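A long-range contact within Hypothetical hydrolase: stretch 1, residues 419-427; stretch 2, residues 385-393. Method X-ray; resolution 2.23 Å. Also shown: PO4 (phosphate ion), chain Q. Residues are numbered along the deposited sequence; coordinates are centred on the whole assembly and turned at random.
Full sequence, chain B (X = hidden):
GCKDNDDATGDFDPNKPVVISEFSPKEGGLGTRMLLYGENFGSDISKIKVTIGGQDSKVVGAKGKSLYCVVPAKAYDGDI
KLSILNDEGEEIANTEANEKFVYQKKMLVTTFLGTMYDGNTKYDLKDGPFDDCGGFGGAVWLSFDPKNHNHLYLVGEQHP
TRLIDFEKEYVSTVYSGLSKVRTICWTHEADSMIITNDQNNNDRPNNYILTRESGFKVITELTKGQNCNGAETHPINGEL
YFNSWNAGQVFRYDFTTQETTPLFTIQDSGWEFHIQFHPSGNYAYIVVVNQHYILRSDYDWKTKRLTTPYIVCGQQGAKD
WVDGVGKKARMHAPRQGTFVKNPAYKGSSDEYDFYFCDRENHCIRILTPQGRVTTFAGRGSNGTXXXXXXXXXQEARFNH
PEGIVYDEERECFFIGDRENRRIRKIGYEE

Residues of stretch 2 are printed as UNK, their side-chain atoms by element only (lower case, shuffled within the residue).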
# COMPACT_ATOMS: atom_id res chain seq x y z
N GLU B 419 23.61 -0.01 22.56
CA GLU B 419 24.85 0.68 22.95
C GLU B 419 24.92 2.13 22.51
O GLU B 419 25.74 2.89 23.03
CB GLU B 419 26.12 -0.07 22.47
CG GLU B 419 26.15 -1.58 22.74
CD GLU B 419 25.73 -2.13 24.10
OE1 GLU B 419 25.89 -1.42 25.12
OE2 GLU B 419 25.29 -3.31 24.14
N ASN B 420 24.07 2.52 21.55
CA ASN B 420 24.06 3.90 21.09
C ASN B 420 23.08 4.75 21.94
O ASN B 420 23.08 5.97 21.81
CB ASN B 420 23.75 3.95 19.60
CG ASN B 420 24.91 3.42 18.83
OD1 ASN B 420 26.07 3.58 19.22
ND2 ASN B 420 24.64 2.72 17.76
N ARG B 421 22.29 4.11 22.84
CA ARG B 421 21.36 4.73 23.80
C ARG B 421 20.34 5.63 23.09
O ARG B 421 19.87 6.63 23.64
CB ARG B 421 22.12 5.55 24.89
CG ARG B 421 23.34 4.86 25.49
CD ARG B 421 22.94 3.70 26.32
NE ARG B 421 24.09 2.96 26.81
CZ ARG B 421 24.02 1.79 27.42
NH1 ARG B 421 22.85 1.22 27.64
NH2 ARG B 421 25.12 1.18 27.81
N ARG B 422 19.98 5.24 21.88
CA ARG B 422 19.07 5.98 21.02
C ARG B 422 18.00 5.12 20.41
O ARG B 422 18.16 3.91 20.27
CB ARG B 422 19.88 6.63 19.87
CG ARG B 422 20.79 7.80 20.28
CD ARG B 422 21.91 7.93 19.28
NE ARG B 422 22.78 9.10 19.46
CZ ARG B 422 24.03 9.05 19.93
NH1 ARG B 422 24.54 7.89 20.36
NH2 ARG B 422 24.77 10.14 20.00
N ILE B 423 16.91 5.79 20.00
CA ILE B 423 15.83 5.24 19.20
C ILE B 423 16.17 5.66 17.77
O ILE B 423 16.27 6.86 17.48
CB ILE B 423 14.39 5.65 19.66
CG1 ILE B 423 14.14 5.33 21.16
CG2 ILE B 423 13.31 5.03 18.75
CD1 ILE B 423 14.21 3.85 21.58
N ARG B 424 16.44 4.70 16.91
CA ARG B 424 16.77 5.03 15.53
C ARG B 424 15.51 4.96 14.68
O ARG B 424 14.54 4.30 15.07
CB ARG B 424 17.88 4.13 14.98
CG ARG B 424 19.08 3.97 15.91
CD ARG B 424 20.04 5.17 15.92
NE ARG B 424 20.66 5.42 14.62
CZ ARG B 424 21.69 4.73 14.11
NH1 ARG B 424 22.20 3.70 14.76
NH2 ARG B 424 22.17 5.05 12.92
N LYS B 425 15.49 5.67 13.57
CA LYS B 425 14.35 5.65 12.67
C LYS B 425 14.78 5.21 11.27
O LYS B 425 15.87 5.57 10.83
CB LYS B 425 13.68 7.03 12.63
CG LYS B 425 12.45 7.13 11.73
CD LYS B 425 11.97 8.57 11.65
CE LYS B 425 10.93 8.81 10.59
NZ LYS B 425 11.49 8.88 9.22
N ILE B 426 13.95 4.42 10.58
CA ILE B 426 14.18 4.05 9.19
C ILE B 426 12.94 4.43 8.43
O ILE B 426 11.90 3.84 8.66
CB ILE B 426 14.58 2.58 8.91
CG1 ILE B 426 15.79 2.13 9.73
CG2 ILE B 426 14.77 2.32 7.40
CD1 ILE B 426 16.06 0.64 9.64
N GLY B 427 13.06 5.43 7.57
CA GLY B 427 11.95 5.92 6.75
C GLY B 427 12.49 6.62 5.52
O GLY B 427 13.70 6.80 5.41
N UNK B 385 29.41 -3.21 14.05
CA UNK B 385 28.90 -2.34 15.10
C UNK B 385 29.42 -0.92 14.94
O UNK B 385 30.56 -0.71 14.47
o UNK B 385 30.71 -2.98 16.55
c UNK B 385 29.30 -2.88 16.47
N UNK B 386 28.61 0.03 15.37
CA UNK B 386 28.97 1.44 15.34
C UNK B 386 27.76 2.31 15.45
O UNK B 386 26.68 1.85 15.84
N UNK B 387 27.94 3.59 15.13
CA UNK B 387 26.85 4.57 15.15
C UNK B 387 26.99 5.45 13.92
O UNK B 387 27.83 6.35 13.88
c UNK B 387 23.92 8.56 16.34
c UNK B 387 25.81 6.48 16.46
c UNK B 387 26.20 7.81 16.62
c UNK B 387 24.46 6.21 16.25
c UNK B 387 26.83 5.37 16.47
c UNK B 387 23.52 7.24 16.18
o UNK B 387 22.98 9.56 16.29
c UNK B 387 25.26 8.85 16.57
N UNK B 388 26.20 5.14 12.89
CA UNK B 388 26.19 5.85 11.63
C UNK B 388 24.81 5.89 11.04
O UNK B 388 24.13 4.87 11.00
c UNK B 388 28.60 5.44 10.96
o UNK B 388 29.25 4.61 11.57
n UNK B 388 29.15 6.61 10.59
c UNK B 388 27.15 5.20 10.64
N UNK B 389 24.38 7.09 10.62
CA UNK B 389 23.09 7.31 9.96
C UNK B 389 23.33 7.28 8.44
O UNK B 389 24.48 7.15 8.02
o UNK B 389 21.36 7.54 12.31
c UNK B 389 21.85 8.62 11.87
c UNK B 389 22.45 8.64 10.44
o UNK B 389 21.74 9.71 12.47
N UNK B 390 22.26 7.32 7.64
CA UNK B 390 22.38 7.32 6.18
C UNK B 390 21.86 6.11 5.45
O UNK B 390 20.90 5.47 5.89
N UNK B 391 22.50 5.83 4.27
CA UNK B 391 22.14 4.70 3.41
C UNK B 391 22.09 3.39 4.24
O UNK B 391 23.06 3.04 4.92
c UNK B 391 22.70 3.52 1.21
c UNK B 391 23.13 4.57 2.24
o UNK B 391 22.02 3.89 0.22
o UNK B 391 22.96 2.31 1.44
N UNK B 392 20.93 2.70 4.18
CA UNK B 392 20.62 1.46 4.92
C UNK B 392 21.73 0.41 4.88
O UNK B 392 22.06 -0.12 5.92
c UNK B 392 19.34 0.84 4.36
c UNK B 392 17.83 2.70 5.10
c UNK B 392 18.03 1.21 5.06
c UNK B 392 16.84 0.57 4.35
N UNK B 393 22.33 0.16 3.71
CA UNK B 393 23.37 -0.85 3.57
C UNK B 393 24.78 -0.31 3.40
O UNK B 393 25.71 -0.98 3.80
c UNK B 393 21.76 -2.60 2.60
c UNK B 393 21.75 -3.54 3.79
n UNK B 393 21.89 -6.05 2.47
n UNK B 393 24.03 -6.38 3.24
n UNK B 393 22.90 -4.46 3.81
c UNK B 393 22.94 -5.63 3.18
c UNK B 393 23.04 -1.79 2.40
P PO4 Q . 23.75 -1.53 30.14
O1 PO4 Q . 24.77 -1.34 28.95
O2 PO4 Q . 23.71 -3.06 30.54
O3 PO4 Q . 22.33 -1.04 29.73
O4 PO4 Q . 24.14 -0.69 31.41

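Position 385 carries one carbon and then one oxygen, the pattern of a serine hydroxymethyl. Its side chain makes no contact with stretch 1, so the identity rests on composition alone: S385.

Position 386 has no side-chain atoms. Its carbonyl does the work, since N420 ND2 donates to the backbone O of 386 at 2.9 Å with an N-H...O angle of 163°, close to linear. With no side chain, it is G386.

Position 387 has one carbon leading to a six-carbon ring that bears a single oxygen. CA-to-CB points toward stretch 1. The R422 guanidinium lies flat on one ring face: centres are 3.9 Å apart, planes meet at 19°, and R422 CZ sits 28° off the ring normal, a cation-pi arrangement. The ring and its oxygen define Y387. Although Y387 OH is 3.2 Å from R422 NE, the angle is too poor for a hydrogen bond. At the ring edge, R424 NH1 approaches Y387 CD1 to 3.7 Å.

Position 388 has two carbons, the second carrying one oxygen and one nitrogen: a carboxamide one carbon from CA. The CA-to-CB bond points away, but the backbone takes part, with R424 NH2 donating to the backbone O of 388 at 2.7 Å and 132°. The carboxamide makes it N388.

Position 389 also has two carbons, but the second carries two oxygens. The CA-to-CB bond runs sideways, while the carboxylate comes nearer and forms a salt bridge with R424, hence D389. R424 NH2 donates to D389 OD1 at 2.7 Å and 148°; a weak bond from R424 NE reaches D389 OD1 at 3.2 Å.

Position 390 has no side chain. Its phi/psi of 113/-150 would jam a CB against the preceding carbonyl oxygen, which independently calls for glycine: G390.

Position 391 has two carbons and two terminal oxygens, out of reach of stretch 1, so it is D391.

Position 392 has four carbons, forked at the second, and a terminal carbon packs on I426, hence L392. L392 CD1 lies 3.8 Å from I426 CG2, an apolar contact.

Position 393 has three carbons, a nitrogen, then a carbon with two more nitrogens, out of reach of stretch 1: R393.

The contact works through side chains of N420 and of the strand that begins at R422, reaching to a mostly looped partner. The CA-to-CB bonds of N420, R422 and R424 point toward it. R422 stacks on Y387, while R424 presents its guanidinium edge to N388 O and D389. I426 and L392 add an apolar contact, and 380 Å² is buried in total.

Stretch 2, residues 385-393: SGYNDGDLR
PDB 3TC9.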